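Local coordinates for protein Cd1 (Flavonifractor plautii, PDB 7D39) that probably acts as an FMN-dependent flavone reductase, an ene-reductase that starts flavone and flavonol breakdown in a gut bacterium, at residues F90-T95 / W149-Q154; T163-V168 / D263-K268; G214-C219 / Y249-P254. All coordinates share one frame; numbering follows the deposited sequence.

Contact 1 (F90-T95 / W149-Q154); sequences FEKGAT and WVTRTQ. With FMN (flavin mononucleotide), chain B.
G93 and T153 bring their backbones to 3.6 Å between CA atoms, while K92 lies against W149 and V150, so two turns without regular pairing run close together beside the flavin. K92 contributes the largest share of the buried surface. With CG anti to its own carbonyl carbon (chi1 -72°) and the chain extended beyond it, K92 passes its CG over W149 CB at 3.9 Å, and its CE reaches the six-membered ring obliquely. K92 NZ stands about 5.3 Å from that ring's centroid, a long cation-pi arrangement with at most a weak pull. Farther along the lysine, T151 lies beside it and points the same way, with OG1 next to CD. T153 CB rests against the G93 backbone, while T153 OG1 is held by S143.

The setting is the flavodoxin-like fold, in which loops after the parallel strands cradle FMN; here they follow strands 82-88 and 138-144. Each loop reads the isoalloxazine edge with main-chain atoms. E91 N donates to FMN N5 at 3.1 Å, K92 N to FMN O4 at 2.9 Å, and FMN N3 donates to W149 O at 2.8 Å. Peptide groups from both segments thus grip one pyrimidine rim and the neighbouring N5. The F90 ring lies between the flavin and T95: one face meets the dimethylbenzene end, with CE1 3.6 Å from FMN C8, and T95 CG2 sits over the centre of the other. A water accepting weakly from R152 NH1 donates to E91 O.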
loop_
_atom_site.group_PDB
_atom_site.type_symbol
_atom_site.label_atom_id
_atom_site.label_comp_id
_atom_site.label_asym_id
_atom_site.label_seq_id
_atom_site.Cartn_x
_atom_site.Cartn_y
_atom_site.Cartn_z
ATOM N N PHE A 90 -1.616 13.940 -5.567
ATOM C CA PHE A 90 -2.096 14.290 -6.903
ATOM C C PHE A 90 -3.584 13.942 -6.961
ATOM O O PHE A 90 -3.956 12.801 -6.677
ATOM C CB PHE A 90 -1.357 13.510 -8.011
ATOM C CG PHE A 90 0.076 13.935 -8.277
ATOM C CD1 PHE A 90 0.684 14.987 -7.597
ATOM C CD2 PHE A 90 0.821 13.254 -9.245
ATOM C CE1 PHE A 90 2.009 15.346 -7.881
ATOM C CE2 PHE A 90 2.136 13.597 -9.524
ATOM C CZ PHE A 90 2.738 14.654 -8.836
ATOM N N GLU A 91 -4.433 14.910 -7.307
ATOM C CA GLU A 91 -5.888 14.703 -7.380
ATOM C C GLU A 91 -6.436 13.951 -6.159
ATOM O O GLU A 91 -7.170 12.966 -6.276
ATOM C CB GLU A 91 -6.271 13.976 -8.674
ATOM C CG GLU A 91 -5.799 14.728 -9.917
ATOM C CD GLU A 91 -4.468 14.225 -10.413
ATOM O OE1 GLU A 91 -4.274 12.995 -10.413
ATOM O OE2 GLU A 91 -3.605 15.041 -10.799
ATOM N N LYS A 92 -6.044 14.412 -4.968
ATOM C CA LYS A 92 -6.589 13.908 -3.707
ATOM C C LYS A 92 -6.241 12.435 -3.538
ATOM O O LYS A 92 -7.109 11.619 -3.194
ATOM C CB LYS A 92 -8.088 13.674 -3.830
ATOM C CG LYS A 92 -8.880 14.956 -3.893
ATOM C CD LYS A 92 -10.302 14.669 -4.298
ATOM C CE LYS A 92 -11.040 15.962 -4.551
ATOM N NZ LYS A 92 -12.374 15.749 -5.161
ATOM N N GLY A 93 -4.991 12.073 -3.789
ATOM C CA GLY A 93 -4.627 10.684 -3.648
ATOM C C GLY A 93 -3.127 10.723 -3.836
ATOM O O GLY A 93 -2.541 11.799 -3.962
ATOM N N ALA A 94 -2.493 9.558 -3.868
ATOM C CA ALA A 94 -1.060 9.509 -4.103
ATOM C C ALA A 94 -0.767 9.653 -5.598
ATOM O O ALA A 94 -1.674 9.672 -6.432
ATOM C CB ALA A 94 -0.491 8.218 -3.542
ATOM N N THR A 95 0.515 9.762 -5.940
ATOM C CA THR A 95 0.887 9.985 -7.335
ATOM C C THR A 95 0.664 8.728 -8.177
ATOM O O THR A 95 0.617 7.605 -7.669
ATOM C CB THR A 95 2.346 10.416 -7.469
ATOM O OG1 THR A 95 3.200 9.344 -7.054
ATOM C CG2 THR A 95 2.648 11.702 -6.642
ATOM N N TRP A 149 -7.263 19.329 -0.873
ATOM C CA TRP A 149 -7.773 18.235 -1.699
ATOM C C TRP A 149 -6.945 16.998 -1.379
ATOM O O TRP A 149 -5.988 16.661 -2.079
ATOM C CB TRP A 149 -7.673 18.582 -3.183
ATOM C CG TRP A 149 -8.557 19.679 -3.685
ATOM C CD1 TRP A 149 -9.074 20.738 -2.971
ATOM C CD2 TRP A 149 -9.048 19.825 -5.021
ATOM N NE1 TRP A 149 -9.845 21.524 -3.788
ATOM C CE2 TRP A 149 -9.854 20.978 -5.046
ATOM C CE3 TRP A 149 -8.904 19.075 -6.192
ATOM C CZ2 TRP A 149 -10.490 21.415 -6.212
ATOM C CZ3 TRP A 149 -9.538 19.513 -7.344
ATOM C CH2 TRP A 149 -10.319 20.666 -7.342
ATOM N N VAL A 150 -7.322 16.312 -0.301
ATOM C CA VAL A 150 -6.447 15.303 0.294
ATOM C C VAL A 150 -7.198 14.077 0.827
ATOM O O VAL A 150 -6.696 13.362 1.699
ATOM C CB VAL A 150 -5.616 15.952 1.413
ATOM C CG1 VAL A 150 -4.861 17.188 0.881
ATOM C CG2 VAL A 150 -6.525 16.349 2.553
ATOM N N THR A 151 -8.382 13.798 0.298
ATOM C CA THR A 151 -9.294 12.859 0.948
ATOM C C THR A 151 -9.082 11.399 0.558
ATOM O O THR A 151 -9.794 10.532 1.077
ATOM C CB THR A 151 -10.744 13.237 0.649
ATOM O OG1 THR A 151 -10.906 13.416 -0.767
ATOM C CG2 THR A 151 -11.107 14.512 1.349
ATOM N N ARG A 152 -8.143 11.089 -0.333
ATOM C CA ARG A 152 -7.953 9.715 -0.767
ATOM C C ARG A 152 -6.538 9.193 -0.565
ATOM O O ARG A 152 -6.299 7.996 -0.790
ATOM C CB ARG A 152 -8.343 9.581 -2.240
ATOM C CG ARG A 152 -9.722 10.127 -2.554
ATOM C CD ARG A 152 -10.115 9.862 -3.996
ATOM N NE ARG A 152 -10.533 8.479 -4.184
ATOM C CZ ARG A 152 -10.470 7.813 -5.335
ATOM N NH1 ARG A 152 -9.992 8.399 -6.422
ATOM N NH2 ARG A 152 -10.894 6.552 -5.391
ATOM N N THR A 153 -5.598 10.038 -0.137
ATOM C CA THR A 153 -4.198 9.640 -0.201
ATOM C C THR A 153 -3.849 8.643 0.894
ATOM O O THR A 153 -3.062 7.722 0.664
ATOM C CB THR A 153 -3.291 10.884 -0.151
ATOM O OG1 THR A 153 -1.932 10.498 -0.378
ATOM C CG2 THR A 153 -3.417 11.623 1.198
ATOM N N GLN A 154 -4.447 8.782 2.074
ATOM C CA GLN A 154 -4.156 7.856 3.164
ATOM C C GLN A 154 -4.663 6.452 2.864
ATOM O O GLN A 154 -4.057 5.463 3.296
ATOM C CB GLN A 154 -4.784 8.368 4.456
ATOM C CG GLN A 154 -4.103 9.561 5.043
ATOM C CD GLN A 154 -4.894 10.180 6.170
ATOM O OE1 GLN A 154 -6.033 10.618 5.986
ATOM N NE2 GLN A 154 -4.296 10.201 7.359
HETATM N N1 FMN B . -2.089 19.065 -3.869
HETATM C C2 FMN B . -3.150 18.828 -3.112
HETATM O O2 FMN B . -3.002 19.286 -1.976
HETATM N N3 FMN B . -4.247 18.173 -3.580
HETATM C C4 FMN B . -4.239 17.719 -4.855
HETATM O O4 FMN B . -5.142 17.120 -5.410
HETATM C C4A FMN B . -3.069 17.982 -5.705
HETATM N N5 FMN B . -2.992 17.586 -6.953
HETATM C C5A FMN B . -1.927 17.776 -7.730
HETATM C C6 FMN B . -1.869 17.337 -9.041
HETATM C C7 FMN B . -0.748 17.553 -9.832
HETATM C C7M FMN B . -0.707 17.081 -11.262
HETATM C C8 FMN B . 0.404 18.295 -9.264
HETATM C C8M FMN B . 1.615 18.558 -10.115
HETATM C C9 FMN B . 0.331 18.740 -7.955
HETATM C C9A FMN B . -0.780 18.499 -7.172
HETATM N N10 FMN B . -0.851 18.973 -5.858
HETATM C C10 FMN B . -1.974 18.690 -5.117
HETATM C "C1'" FMN B . 0.310 19.658 -5.302
HETATM C "C2'" FMN B . 1.389 18.655 -4.871
HETATM O "O2'" FMN B . 0.966 17.801 -3.826
HETATM C "C3'" FMN B . 2.711 19.396 -4.516
HETATM O "O3'" FMN B . 3.233 20.065 -5.630
HETATM C "C4'" FMN B . 3.762 18.458 -3.873
HETATM O "O4'" FMN B . 3.434 18.115 -2.539
HETATM C "C5'" FMN B . 5.148 19.076 -3.965
HETATM O "O5'" FMN B . 6.129 18.288 -3.384
HETATM P P FMN B . 7.612 18.200 -3.661
HETATM O O1P FMN B . 8.139 17.148 -2.925
HETATM O O2P FMN B . 7.742 17.938 -5.036
HETATM O O3P FMN B . 8.073 19.456 -3.162
HETATM O O HOH W 1 -7.331 10.091 -6.806
#

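Contact 2 (T163-V168 / D263-K268); sequences TPMWKV and DTLSGK
Selenomethionine M165 reaches across to the start of helix 265-285 and has the largest share of the surface buried here, followed by K268, which comes the other way to meet it. The two side chains run antiparallel past one another, and M165 CG approaches K268 CE at 3.5 Å. Beyond that crossing, the M165 chain bends at chi3 (66°), which places its terminal CE 3.2 Å from D263 O. The selenium lies beside the first turn of the helix: it is 3.6 Å from L265 N and touches the L265 side chain at CD2, 3.9 Å away. L265 and M165 both also lean on R111 of helix 111-124.

Two helix ends meet here. M165, with positive phi, is the C-prime residue of a Schellman motif that closes helix 153-162, W166 N bonding to A161 O and M165 N to L162 O; the chain then enters strand 167-174, an outermost strand of the parallel flavodoxin-like sheet. Facing it, T264 is the N-cap of helix 265-285. Its OG1 accepts from G267 N at 3.0 Å in a nearly straight bond (166°), and the first helical backbone bond follows from K268 N to T264 O.

K268 completes the junction. Its aliphatic arm lies against the selenomethionine and its CE comes 3.2 Å from T163 O, the carbonyl just past the end of helix 153-162. The ammonium group bonds to L162 O and H262 O, with D110 as a long, weak ionic partner. A positive charge beside carbonyls at the C-terminal end of helix 153-162 would probably be stabilised by the helix dipole, and it ties that end to the residues leading into helix 265-285.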
loop_
_atom_site.group_PDB
_atom_site.type_symbol
_atom_site.label_atom_id
_atom_site.label_comp_id
_atom_site.label_asym_id
_atom_site.label_seq_id
_atom_site.Cartn_x
_atom_site.Cartn_y
_atom_site.Cartn_z
ATOM N N THR A 163 -1.004 -5.274 0.644
ATOM C CA THR A 163 -0.651 -6.465 -0.119
ATOM C C THR A 163 0.266 -7.386 0.676
ATOM O O THR A 163 -0.089 -8.551 0.888
ATOM C CB THR A 163 -0.093 -6.029 -1.482
ATOM O OG1 THR A 163 -1.191 -5.649 -2.320
ATOM C CG2 THR A 163 0.708 -7.122 -2.186
ATOM N N PRO A 164 1.436 -6.936 1.154
ATOM C CA PRO A 164 2.279 -7.793 2.002
ATOM C C PRO A 164 1.911 -7.775 3.476
ATOM O O PRO A 164 2.608 -8.411 4.272
ATOM C CB PRO A 164 3.675 -7.196 1.802
ATOM C CG PRO A 164 3.389 -5.732 1.587
ATOM C CD PRO A 164 2.124 -5.696 0.766
HETATM N N MSE A 165 0.846 -7.080 3.854
HETATM C CA MSE A 165 0.441 -6.955 5.252
HETATM C C MSE A 165 1.543 -6.406 6.154
HETATM O O MSE A 165 1.690 -6.830 7.295
HETATM C CB MSE A 165 -0.039 -8.301 5.783
HETATM C CG MSE A 165 -1.393 -8.699 5.246
HETATM SE SE MSE A 165 -1.893 -10.522 5.767
HETATM C CE MSE A 165 -2.056 -10.278 7.692
ATOM N N TRP A 166 2.326 -5.467 5.640
ATOM C CA TRP A 166 3.252 -4.743 6.496
ATOM C C TRP A 166 2.488 -3.936 7.537
ATOM O O TRP A 166 1.384 -3.442 7.288
ATOM C CB TRP A 166 4.127 -3.814 5.658
ATOM C CG TRP A 166 5.107 -4.534 4.822
ATOM C CD1 TRP A 166 5.496 -5.824 4.959
ATOM C CD2 TRP A 166 5.830 -4.008 3.711
ATOM N NE1 TRP A 166 6.427 -6.137 4.018
ATOM C CE2 TRP A 166 6.647 -5.040 3.228
ATOM C CE3 TRP A 166 5.876 -2.762 3.085
ATOM C CZ2 TRP A 166 7.498 -4.872 2.140
ATOM C CZ3 TRP A 166 6.722 -2.594 2.006
ATOM C CH2 TRP A 166 7.523 -3.647 1.543
ATOM N N LYS A 167 3.087 -3.785 8.713
ATOM C CA LYS A 167 2.403 -3.112 9.811
ATOM C C LYS A 167 2.604 -1.601 9.693
ATOM O O LYS A 167 3.727 -1.103 9.800
ATOM C CB LYS A 167 2.903 -3.639 11.152
ATOM C CG LYS A 167 2.359 -2.867 12.348
ATOM C CD LYS A 167 2.910 -3.412 13.650
ATOM C CE LYS A 167 2.220 -4.706 14.070
ATOM N NZ LYS A 167 3.198 -5.719 14.578
ATOM N N VAL A 168 1.510 -0.874 9.474
ATOM C CA VAL A 168 1.557 0.579 9.360
ATOM C C VAL A 168 1.748 1.197 10.739
ATOM O O VAL A 168 1.029 0.872 11.685
ATOM C CB VAL A 168 0.273 1.099 8.693
ATOM C CG1 VAL A 168 0.287 2.628 8.555
ATOM C CG2 VAL A 168 0.096 0.472 7.331
ATOM N N ASP A 263 -6.931 -7.474 4.508
ATOM C CA ASP A 263 -5.589 -7.349 5.063
ATOM C C ASP A 263 -5.306 -8.410 6.122
ATOM O O ASP A 263 -4.433 -8.215 6.969
ATOM C CB ASP A 263 -5.382 -5.947 5.641
ATOM C CG ASP A 263 -6.318 -5.657 6.790
ATOM O OD1 ASP A 263 -7.302 -6.406 6.935
ATOM O OD2 ASP A 263 -6.070 -4.694 7.549
ATOM N N THR A 264 -6.035 -9.522 6.097
ATOM C CA THR A 264 -5.753 -10.686 6.918
ATOM C C THR A 264 -5.390 -11.853 6.012
ATOM O O THR A 264 -5.800 -11.911 4.849
ATOM C CB THR A 264 -6.956 -11.086 7.782
ATOM O OG1 THR A 264 -7.960 -11.676 6.948
ATOM C CG2 THR A 264 -7.542 -9.874 8.502
ATOM N N LEU A 265 -4.627 -12.799 6.565
ATOM C CA LEU A 265 -4.321 -14.026 5.834
ATOM C C LEU A 265 -5.594 -14.739 5.404
ATOM O O LEU A 265 -5.711 -15.194 4.261
ATOM C CB LEU A 265 -3.470 -14.958 6.687
ATOM C CG LEU A 265 -1.998 -14.619 6.763
ATOM C CD1 LEU A 265 -1.285 -15.800 7.380
ATOM C CD2 LEU A 265 -1.479 -14.349 5.375
ATOM N N SER A 266 -6.554 -14.867 6.319
ATOM C CA SER A 266 -7.783 -15.574 5.993
ATOM C C SER A 266 -8.450 -14.962 4.769
ATOM O O SER A 266 -8.804 -15.669 3.817
ATOM C CB SER A 266 -8.715 -15.552 7.206
ATOM O OG SER A 266 -9.905 -16.275 6.974
ATOM N N GLY A 267 -8.601 -13.637 4.763
ATOM C CA GLY A 267 -9.234 -12.987 3.634
ATOM C C GLY A 267 -8.450 -13.132 2.351
ATOM O O GLY A 267 -9.042 -13.257 1.273
ATOM N N LYS A 268 -7.118 -13.130 2.445
ATOM C CA LYS A 268 -6.286 -13.276 1.257
ATOM C C LYS A 268 -6.376 -14.689 0.688
ATOM O O LYS A 268 -6.384 -14.868 -0.533
ATOM C CB LYS A 268 -4.838 -12.917 1.585
ATOM C CG LYS A 268 -4.566 -11.417 1.712
ATOM C CD LYS A 268 -3.071 -11.123 1.889
ATOM C CE LYS A 268 -2.836 -9.624 2.148
ATOM N NZ LYS A 268 -3.502 -8.798 1.104
#

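Contact 3 (G214-C219 / Y249-P254); sequences GVCPHC and YSFTFP
V215 O and F251 N are linked through one water, which donates to the carbonyl at 3.0 Å and accepts from the amide at 3.1 Å. That bridge uses the outward edge of strand 248-252, whose neighbouring residues S250 and T252 pair instead with H243 and E241 of strand 239-245. Around the water the contact is apolar. V215 directs CG1, anti to its backbone N, onto the strand, where it meets F251 CB at 3.7 Å; the V215 and F251 side chains are roughly perpendicular. The other branch, CG2, brushes Y249 CB.

F251 holds its ring across the start of the cysteine turn, with CG anti to the backbone N (chi1 -179°). P217 CD comes to the edge of this ring, near its plane, 3.9 Å from CD2, and also to the edge of the F253 ring, 4.2 Å from CE2. The proline thus has an aromatic rim from each of two residues of the other segment, while its CG rests 3.5 Å from F251 O. C216 SG stands obliquely to the F251 ring, 5.3 Å from the centroid, a sulfur-aromatic contact.

Two C-x-x-C pairs, C216/C219 in the loop before the four-stranded antiparallel sheet and C233/C236 at the turn after strand 230-233, are consistent with a zinc-ribbon-like module. The model joins C219 SG to all three other sulfurs, which one thiol cannot satisfy as disulfides, so the bonding is doubtful. F224 brings its ring against F251 at about 50° between planes, and I242 lies against both V215 and F251.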
loop_
_atom_site.group_PDB
_atom_site.type_symbol
_atom_site.label_atom_id
_atom_site.label_comp_id
_atom_site.label_asym_id
_atom_site.label_seq_id
_atom_site.Cartn_x
_atom_site.Cartn_y
_atom_site.Cartn_z
ATOM N N GLY A 214 -9.318 6.817 12.964
ATOM C CA GLY A 214 -10.234 6.655 11.848
ATOM C C GLY A 214 -11.633 6.223 12.274
ATOM O O GLY A 214 -12.047 6.376 13.424
ATOM N N VAL A 215 -12.378 5.697 11.301
ATOM C CA VAL A 215 -13.748 5.236 11.505
ATOM C C VAL A 215 -13.819 3.712 11.544
ATOM O O VAL A 215 -14.442 3.138 12.435
ATOM C CB VAL A 215 -14.697 5.809 10.426
ATOM C CG1 VAL A 215 -16.055 5.112 10.475
ATOM C CG2 VAL A 215 -14.874 7.312 10.593
ATOM N N CYS A 216 -13.193 3.036 10.568
ATOM C CA CYS A 216 -13.088 1.578 10.569
ATOM C C CYS A 216 -12.248 1.167 11.771
ATOM O O CYS A 216 -11.060 1.504 11.844
ATOM C CB CYS A 216 -12.469 1.053 9.259
ATOM S SG CYS A 216 -12.130 -0.749 9.164
ATOM N N PRO A 217 -12.822 0.457 12.737
ATOM C CA PRO A 217 -12.032 0.047 13.906
ATOM C C PRO A 217 -10.932 -0.933 13.558
ATOM O O PRO A 217 -9.980 -1.093 14.332
ATOM C CB PRO A 217 -13.075 -0.593 14.832
ATOM C CG PRO A 217 -14.422 -0.224 14.249
ATOM C CD PRO A 217 -14.208 -0.029 12.792
ATOM N N HIS A 218 -11.012 -1.574 12.419
ATOM C CA HIS A 218 -10.021 -2.547 12.025
ATOM C C HIS A 218 -8.956 -1.940 11.102
ATOM O O HIS A 218 -7.807 -2.077 11.371
ATOM C CB HIS A 218 -10.735 -3.728 11.388
ATOM C CG HIS A 218 -9.836 -4.713 10.738
ATOM N ND1 HIS A 218 -9.127 -5.647 11.442
ATOM C CD2 HIS A 218 -9.521 -4.902 9.443
ATOM C CE1 HIS A 218 -8.419 -6.378 10.610
ATOM N NE2 HIS A 218 -8.641 -5.944 9.391
ATOM N N CYS A 219 -9.406 -1.241 10.058
ATOM C CA CYS A 219 -8.616 -0.575 8.975
ATOM C C CYS A 219 -7.929 0.727 9.534
ATOM O O CYS A 219 -6.780 0.968 9.288
ATOM C CB CYS A 219 -9.442 -0.339 7.615
ATOM S SG CYS A 219 -11.151 -0.992 7.190
ATOM N N TYR A 249 -19.274 9.770 13.225
ATOM C CA TYR A 249 -19.474 8.565 12.436
ATOM C C TYR A 249 -18.774 7.375 13.085
ATOM O O TYR A 249 -17.701 7.501 13.680
ATOM C CB TYR A 249 -18.968 8.761 11.006
ATOM C CG TYR A 249 -19.672 9.878 10.256
ATOM C CD1 TYR A 249 -20.900 9.660 9.653
ATOM C CD2 TYR A 249 -19.107 11.142 10.145
ATOM C CE1 TYR A 249 -21.547 10.655 8.964
ATOM C CE2 TYR A 249 -19.754 12.149 9.453
ATOM C CZ TYR A 249 -20.978 11.896 8.869
ATOM O OH TYR A 249 -21.649 12.879 8.178
ATOM N N SER A 250 -19.397 6.210 12.958
ATOM C CA SER A 250 -18.852 4.969 13.483
ATOM C C SER A 250 -19.181 3.841 12.514
ATOM O O SER A 250 -20.106 3.944 11.703
ATOM C CB SER A 250 -19.430 4.665 14.865
ATOM O OG SER A 250 -20.843 4.801 14.840
ATOM N N PHE A 251 -18.432 2.744 12.615
ATOM C CA PHE A 251 -18.549 1.659 11.643
ATOM C C PHE A 251 -18.635 0.321 12.363
ATOM O O PHE A 251 -17.719 -0.042 13.106
ATOM C CB PHE A 251 -17.362 1.688 10.668
ATOM C CG PHE A 251 -17.399 0.617 9.613
ATOM C CD1 PHE A 251 -18.419 0.578 8.680
ATOM C CD2 PHE A 251 -16.395 -0.332 9.540
ATOM C CE1 PHE A 251 -18.448 -0.404 7.701
ATOM C CE2 PHE A 251 -16.418 -1.316 8.565
ATOM C CZ PHE A 251 -17.449 -1.348 7.645
ATOM N N THR A 252 -19.725 -0.416 12.133
ATOM C CA THR A 252 -19.911 -1.737 12.715
ATOM C C THR A 252 -20.019 -2.792 11.619
ATOM O O THR A 252 -20.359 -2.499 10.470
ATOM C CB THR A 252 -21.157 -1.800 13.611
ATOM O OG1 THR A 252 -22.306 -1.356 12.878
ATOM C CG2 THR A 252 -20.973 -0.927 14.850
ATOM N N PHE A 253 -19.743 -4.037 11.997
ATOM C CA PHE A 253 -19.743 -5.148 11.057
ATOM C C PHE A 253 -19.859 -6.444 11.842
ATOM O O PHE A 253 -19.435 -6.515 13.004
ATOM C CB PHE A 253 -18.470 -5.157 10.201
ATOM C CG PHE A 253 -17.206 -5.183 11.004
ATOM C CD1 PHE A 253 -16.611 -6.384 11.341
ATOM C CD2 PHE A 253 -16.617 -4.000 11.424
ATOM C CE1 PHE A 253 -15.450 -6.408 12.074
ATOM C CE2 PHE A 253 -15.451 -4.013 12.157
ATOM C CZ PHE A 253 -14.866 -5.216 12.483
ATOM N N PRO A 254 -20.519 -7.413 11.262
ATOM C CA PRO A 254 -20.662 -8.709 11.887
ATOM C C PRO A 254 -19.299 -9.234 12.026
ATOM O O PRO A 254 -18.568 -9.261 11.083
ATOM C CB PRO A 254 -21.409 -9.511 10.852
ATOM C CG PRO A 254 -21.239 -8.786 9.592
ATOM C CD PRO A 254 -21.191 -7.359 9.971
HETATM O O HOH W 2 -16.245 3.428 14.753
#

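Overall arrangement
Contact 1 closes along the chain before the other two open, and contact 3 lies inside the loop closed by contact 2. Contact 1 alone of the three holds FMN-pocket residues; its centre lies about 22 Å from that of contact 2 and about 21 Å from that of contact 3, and it touches neither. Helix 153-162 nevertheless leads from the flavin loop of contact 1 directly to the turn of contact 2. Contacts 2 and 3, with centres about 17 Å apart, meet directly: D263 OD1 and H218 NE2 are 2.8 Å apart, a probable hydrogen bond, with T264 CG2 packing on H218 CE1. The cysteine loop before the small antiparallel sheet is thus tied to the start of helix 265-285.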